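Local coordinates for xylan esterase 1 (Thermoanaerobacterium sp. 'JW/SL YS485', PDB 3FCY), which probably removes acetyl groups from acetylated xylan, as a carbohydrate esterase of the alpha/beta hydrolase fold, at residues Phe30-Asn44 with Ser235-Lys247. Sequence-based numbering, arbitrary orientation.
Sequences FDMPLQKLREYTGTN and SDYKRVWDLDLAK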
loop_
_atom_site.group_PDB
_atom_site.type_symbol
_atom_site.label_atom_id
_atom_site.label_comp_id
_atom_site.label_asym_id
_atom_site.label_seq_id
_atom_site.Cartn_x
_atom_site.Cartn_y
_atom_site.Cartn_z
ATOM N N PHE A 30 19.241 -3.894 1.632
ATOM C CA PHE A 30 19.179 -2.601 0.896
ATOM C C PHE A 30 20.442 -1.780 1.145
ATOM O O PHE A 30 20.579 -0.667 0.632
ATOM C CB PHE A 30 17.937 -1.809 1.322
ATOM C CG PHE A 30 17.950 -1.380 2.764
ATOM C CD1 PHE A 30 18.643 -0.237 3.160
ATOM C CD2 PHE A 30 17.276 -2.124 3.731
ATOM C CE1 PHE A 30 18.665 0.159 4.497
ATOM C CE2 PHE A 30 17.291 -1.736 5.073
ATOM C CZ PHE A 30 17.988 -0.590 5.455
ATOM N N ASP A 31 21.355 -2.334 1.941
ATOM C CA ASP A 31 22.625 -1.678 2.242
ATOM C C ASP A 31 23.689 -2.757 2.447
ATOM O O ASP A 31 23.361 -3.931 2.616
ATOM C CB ASP A 31 22.519 -0.816 3.505
ATOM C CG ASP A 31 23.481 0.365 3.488
ATOM O OD1 ASP A 31 24.609 0.210 2.973
ATOM O OD2 ASP A 31 23.115 1.448 3.991
ATOM N N MET A 32 24.957 -2.359 2.435
ATOM C CA MET A 32 26.058 -3.303 2.606
ATOM C C MET A 32 26.005 -4.048 3.943
ATOM O O MET A 32 25.410 -3.573 4.909
ATOM C CB MET A 32 27.396 -2.569 2.476
ATOM C CG MET A 32 27.571 -1.408 3.447
ATOM S SD MET A 32 29.184 -0.605 3.296
ATOM C CE MET A 32 28.897 0.502 1.907
ATOM N N PRO A 33 26.627 -5.238 4.007
ATOM C CA PRO A 33 26.638 -6.031 5.241
ATOM C C PRO A 33 27.426 -5.340 6.352
ATOM O O PRO A 33 28.338 -4.557 6.083
ATOM C CB PRO A 33 27.276 -7.345 4.798
ATOM C CG PRO A 33 28.223 -6.903 3.716
ATOM C CD PRO A 33 27.376 -5.923 2.937
ATOM N N LEU A 34 27.067 -5.638 7.597
ATOM C CA LEU A 34 27.721 -5.044 8.762
ATOM C C LEU A 34 29.242 -5.072 8.661
ATOM O O LEU A 34 29.913 -4.091 8.984
ATOM C CB LEU A 34 27.279 -5.769 10.038
ATOM C CG LEU A 34 27.820 -5.217 11.358
ATOM C CD1 LEU A 34 27.405 -3.757 11.518
ATOM C CD2 LEU A 34 27.290 -6.052 12.512
ATOM N N GLN A 35 29.780 -6.202 8.210
ATOM C CA GLN A 35 31.222 -6.364 8.060
ATOM C C GLN A 35 31.824 -5.193 7.291
ATOM O O GLN A 35 32.891 -4.687 7.643
ATOM C CB GLN A 35 31.526 -7.683 7.332
ATOM C CG GLN A 35 30.736 -7.868 6.035
ATOM C CD GLN A 35 31.047 -9.178 5.319
ATOM O OE1 GLN A 35 30.906 -10.264 5.889
ATOM N NE2 GLN A 35 31.466 -9.080 4.058
ATOM N N LYS A 36 31.131 -4.753 6.245
ATOM C CA LYS A 36 31.617 -3.647 5.430
ATOM C C LYS A 36 31.212 -2.270 5.960
ATOM O O LYS A 36 31.898 -1.279 5.709
ATOM C CB LYS A 36 31.158 -3.844 3.983
ATOM C CG LYS A 36 31.803 -5.072 3.351
ATOM C CD LYS A 36 31.266 -5.384 1.968
ATOM C CE LYS A 36 31.922 -6.650 1.421
ATOM N NZ LYS A 36 31.318 -7.101 0.135
ATOM N N LEU A 37 30.106 -2.206 6.696
ATOM C CA LEU A 37 29.661 -0.939 7.274
ATOM C C LEU A 37 30.766 -0.441 8.198
ATOM O O LEU A 37 31.128 0.734 8.183
ATOM C CB LEU A 37 28.377 -1.133 8.087
ATOM C CG LEU A 37 27.095 -1.462 7.326
ATOM C CD1 LEU A 37 25.995 -1.825 8.315
ATOM C CD2 LEU A 37 26.684 -0.266 6.481
ATOM N N ARG A 38 31.303 -1.363 8.993
ATOM C CA ARG A 38 32.373 -1.067 9.944
ATOM C C ARG A 38 33.541 -0.316 9.303
ATOM O O ARG A 38 34.212 0.473 9.964
ATOM C CB ARG A 38 32.906 -2.370 10.547
ATOM C CG ARG A 38 31.864 -3.267 11.203
ATOM C CD ARG A 38 31.497 -2.781 12.589
ATOM N NE ARG A 38 30.690 -3.762 13.316
ATOM C CZ ARG A 38 30.153 -3.541 14.513
ATOM N NH1 ARG A 38 30.338 -2.374 15.116
ATOM N NH2 ARG A 38 29.428 -4.482 15.102
ATOM N N GLU A 39 33.779 -0.562 8.018
ATOM C CA GLU A 39 34.890 0.070 7.306
ATOM C C GLU A 39 34.501 1.243 6.401
ATOM O O GLU A 39 35.361 1.998 5.955
ATOM C CB GLU A 39 35.607 -0.985 6.464
ATOM C CG GLU A 39 35.867 -2.285 7.198
ATOM C CD GLU A 39 37.304 -2.429 7.641
ATOM O OE1 GLU A 39 37.766 -1.623 8.480
ATOM O OE2 GLU A 39 37.974 -3.357 7.139
ATOM N N TYR A 40 33.210 1.391 6.126
ATOM C CA TYR A 40 32.734 2.462 5.256
ATOM C C TYR A 40 32.936 3.854 5.861
ATOM O O TYR A 40 32.504 4.122 6.985
ATOM C CB TYR A 40 31.257 2.232 4.941
ATOM C CG TYR A 40 30.640 3.299 4.073
ATOM C CD1 TYR A 40 31.051 3.481 2.752
ATOM C CD2 TYR A 40 29.638 4.128 4.574
ATOM C CE1 TYR A 40 30.474 4.463 1.949
ATOM C CE2 TYR A 40 29.057 5.111 3.783
ATOM C CZ TYR A 40 29.476 5.272 2.476
ATOM O OH TYR A 40 28.892 6.240 1.700
ATOM N N THR A 41 33.579 4.742 5.105
ATOM C CA THR A 41 33.850 6.095 5.582
ATOM C C THR A 41 33.099 7.215 4.859
ATOM O O THR A 41 33.388 8.393 5.070
ATOM C CB THR A 41 35.356 6.408 5.514
ATOM O OG1 THR A 41 35.823 6.197 4.177
ATOM C CG2 THR A 41 36.135 5.499 6.469
ATOM N N GLY A 42 32.145 6.866 4.005
ATOM C CA GLY A 42 31.386 7.902 3.323
ATOM C C GLY A 42 31.594 8.022 1.829
ATOM O O GLY A 42 32.579 7.520 1.277
ATOM N N THR A 43 30.659 8.706 1.174
ATOM C CA THR A 43 30.713 8.901 -0.270
ATOM C C THR A 43 30.543 10.363 -0.668
ATOM O O THR A 43 31.162 10.825 -1.625
ATOM C CB THR A 43 29.611 8.078 -0.986
ATOM O OG1 THR A 43 29.736 6.695 -0.628
ATOM C CG2 THR A 43 29.734 8.218 -2.501
ATOM N N ASN A 44 29.703 11.094 0.059
ATOM C CA ASN A 44 29.469 12.497 -0.269
ATOM C C ASN A 44 30.768 13.292 -0.183
ATOM O O ASN A 44 31.519 13.164 0.781
ATOM C CB ASN A 44 28.436 13.114 0.674
ATOM C CG ASN A 44 27.763 14.329 0.072
ATOM O OD1 ASN A 44 26.826 14.202 -0.716
ATOM N ND2 ASN A 44 28.252 15.515 0.420
ATOM N N SER A 235 23.579 13.049 6.923
ATOM C CA SER A 235 24.911 12.501 6.742
ATOM C C SER A 235 25.105 11.732 5.442
ATOM O O SER A 235 24.264 10.916 5.065
ATOM C CB SER A 235 25.243 11.574 7.916
ATOM O OG SER A 235 26.454 10.866 7.699
ATOM N N ASP A 236 26.207 12.013 4.751
ATOM C CA ASP A 236 26.546 11.277 3.537
ATOM C C ASP A 236 25.424 11.302 2.491
ATOM O O ASP A 236 24.996 10.260 2.002
ATOM C CB ASP A 236 26.858 9.839 3.962
ATOM C CG ASP A 236 27.771 9.114 3.001
ATOM O OD1 ASP A 236 28.368 9.750 2.109
ATOM O OD2 ASP A 236 27.897 7.886 3.161
ATOM N N TYR A 237 24.967 12.502 2.145
ATOM C CA TYR A 237 23.883 12.681 1.175
ATOM C C TYR A 237 23.996 11.840 -0.096
ATOM O O TYR A 237 23.066 11.116 -0.440
ATOM C CB TYR A 237 23.764 14.165 0.812
ATOM C CG TYR A 237 23.474 15.047 2.011
ATOM C CD1 TYR A 237 22.258 14.960 2.695
ATOM C CD2 TYR A 237 24.427 15.951 2.478
ATOM C CE1 TYR A 237 22.004 15.752 3.817
ATOM C CE2 TYR A 237 24.184 16.745 3.594
ATOM C CZ TYR A 237 22.975 16.641 4.258
ATOM O OH TYR A 237 22.754 17.427 5.362
ATOM N N LYS A 238 25.130 11.933 -0.786
ATOM C CA LYS A 238 25.350 11.182 -2.025
ATOM C C LYS A 238 25.079 9.682 -1.873
ATOM O O LYS A 238 24.524 9.044 -2.777
ATOM C CB LYS A 238 26.785 11.404 -2.515
ATOM C CG LYS A 238 27.173 10.664 -3.806
ATOM C CD LYS A 238 26.555 11.295 -5.046
ATOM C CE LYS A 238 27.285 10.873 -6.328
ATOM N NZ LYS A 238 27.279 9.400 -6.580
ATOM N N ARG A 239 25.474 9.117 -0.736
ATOM C CA ARG A 239 25.263 7.696 -0.481
ATOM C C ARG A 239 23.773 7.365 -0.498
ATOM O O ARG A 239 23.354 6.376 -1.100
ATOM C CB ARG A 239 25.862 7.304 0.874
ATOM C CG ARG A 239 25.597 5.865 1.286
ATOM C CD ARG A 239 26.183 4.864 0.298
ATOM N NE ARG A 239 25.993 3.495 0.767
ATOM C CZ ARG A 239 26.268 2.407 0.053
ATOM N NH1 ARG A 239 26.755 2.520 -1.177
ATOM N NH2 ARG A 239 26.050 1.202 0.568
ATOM N N VAL A 240 22.979 8.193 0.171
ATOM C CA VAL A 240 21.533 7.990 0.217
ATOM C C VAL A 240 20.977 7.937 -1.208
ATOM O O VAL A 240 20.168 7.071 -1.543
ATOM C CB VAL A 240 20.830 9.145 0.971
ATOM C CG1 VAL A 240 19.318 8.928 0.969
ATOM C CG2 VAL A 240 21.354 9.237 2.396
ATOM N N TRP A 241 21.420 8.872 -2.041
ATOM C CA TRP A 241 20.963 8.941 -3.419
ATOM C C TRP A 241 21.406 7.708 -4.208
ATOM O O TRP A 241 20.631 7.167 -5.003
ATOM C CB TRP A 241 21.486 10.221 -4.084
ATOM C CG TRP A 241 21.105 10.336 -5.529
ATOM C CD1 TRP A 241 19.902 10.739 -6.039
ATOM C CD2 TRP A 241 21.910 9.960 -6.650
ATOM N NE1 TRP A 241 19.905 10.631 -7.412
ATOM C CE2 TRP A 241 21.127 10.154 -7.813
ATOM C CE3 TRP A 241 23.217 9.472 -6.786
ATOM C CZ2 TRP A 241 21.609 9.876 -9.096
ATOM C CZ3 TRP A 241 23.698 9.194 -8.070
ATOM C CH2 TRP A 241 22.892 9.398 -9.205
ATOM N N ASP A 242 22.643 7.259 -3.980
ATOM C CA ASP A 242 23.174 6.081 -4.672
ATOM C C ASP A 242 22.348 4.821 -4.396
ATOM O O ASP A 242 22.193 3.965 -5.268
ATOM C CB ASP A 242 24.627 5.801 -4.258
ATOM C CG ASP A 242 25.602 6.860 -4.750
ATOM O OD1 ASP A 242 25.292 7.567 -5.735
ATOM O OD2 ASP A 242 26.698 6.968 -4.158
ATOM N N LEU A 243 21.830 4.708 -3.178
ATOM C CA LEU A 243 21.030 3.549 -2.788
ATOM C C LEU A 243 19.571 3.671 -3.225
ATOM O O LEU A 243 18.736 2.862 -2.825
ATOM C CB LEU A 243 21.081 3.368 -1.266
ATOM C CG LEU A 243 22.452 3.119 -0.633
ATOM C CD1 LEU A 243 22.342 3.200 0.882
ATOM C CD2 LEU A 243 22.973 1.756 -1.064
ATOM N N ASP A 244 19.273 4.670 -4.051
ATOM C CA ASP A 244 17.904 4.907 -4.508
ATOM C C ASP A 244 17.012 5.074 -3.280
ATOM O O ASP A 244 15.864 4.628 -3.261
ATOM C CB ASP A 244 17.380 3.739 -5.360
ATOM C CG ASP A 244 18.083 3.622 -6.706
ATOM O OD1 ASP A 244 18.564 4.647 -7.237
ATOM O OD2 ASP A 244 18.134 2.496 -7.247
ATOM N N LEU A 245 17.553 5.722 -2.253
ATOM C CA LEU A 245 16.825 5.942 -1.010
ATOM C C LEU A 245 16.606 7.424 -0.727
ATOM O O LEU A 245 16.219 7.803 0.381
ATOM C CB LEU A 245 17.584 5.284 0.151
ATOM C CG LEU A 245 16.993 4.013 0.772
ATOM C CD1 LEU A 245 16.135 3.275 -0.226
ATOM C CD2 LEU A 245 18.123 3.131 1.289
ATOM N N ALA A 246 16.874 8.261 -1.726
ATOM C CA ALA A 246 16.668 9.696 -1.583
ATOM C C ALA A 246 15.157 9.916 -1.623
ATOM O O ALA A 246 14.622 10.541 -2.541
ATOM C CB ALA A 246 17.349 10.456 -2.721
ATOM N N LYS A 247 14.484 9.361 -0.625
ATOM C CA LYS A 247 13.040 9.463 -0.490
ATOM C C LYS A 247 12.728 9.582 0.995
ATOM O O LYS A 247 13.642 9.650 1.824
ATOM C CB LYS A 247 12.354 8.226 -1.091
ATOM C CG LYS A 247 12.771 6.893 -0.476
ATOM C CD LYS A 247 12.120 5.727 -1.219
ATOM C CE LYS A 247 12.589 4.369 -0.702
ATOM N NZ LYS A 247 12.183 4.085 0.710
HETATM O O HOH W 1 18.850 0.212 -1.474
#
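The guanidinium of Arg239 lies between two apolar carbons, Met32 CE on one face and Leu243 CD2 3.5 Å above the centre of the opposite face, while Asp31 OD1 meets the edge, almost level with the group. There Arg239 NH2 forms a salt bridge to Asp31 OD1 at 3.0 Å. The carboxylate is turned 48° from the guanidinium, and the donor arrives from above the carboxylate plane, while Met32 N uses the anti lone pair of the same oxygen. Ser304 bonds to both Arg239 NE and Asp31 OD2, tying the pair to helix 303-310.

The ring of Tyr40 has Gly42 N over one face, with Thr43 OG1 and Asp236 OD2 at its edge. Its hydroxyl donates to Asp236 OD2, though the modelled 2.4 Å is doubtfully short, and accepts a bond from Thr43 OG1. Asp236 extends its CG away from its own N, chi1 -155°, which carries the carboxylate across to the loop. Its OD1 takes Thr43 N at 2.7 Å. Asn44 N reaches the same oxygen at 2.8 Å, nearly straight at 173°. Asn44 OD1 returns the grip by accepting from Lys238 N in the first turn of helix 237-242, while its ND2 goes to Phe271 O.

At the first modelled residue, Phe30 CD1 touches Leu245 CD2 at 3.9 Å, and one water donates to both Phe30 O and Leu243 O. A Schellman motif with Asp244 at C-prime ends the helix here. The N-terminal segment is thus pinned to a helix following strand 226-230 of the alpha/beta hydrolase sheet, with Phe30 near the predicted charge-relay residue Asp298.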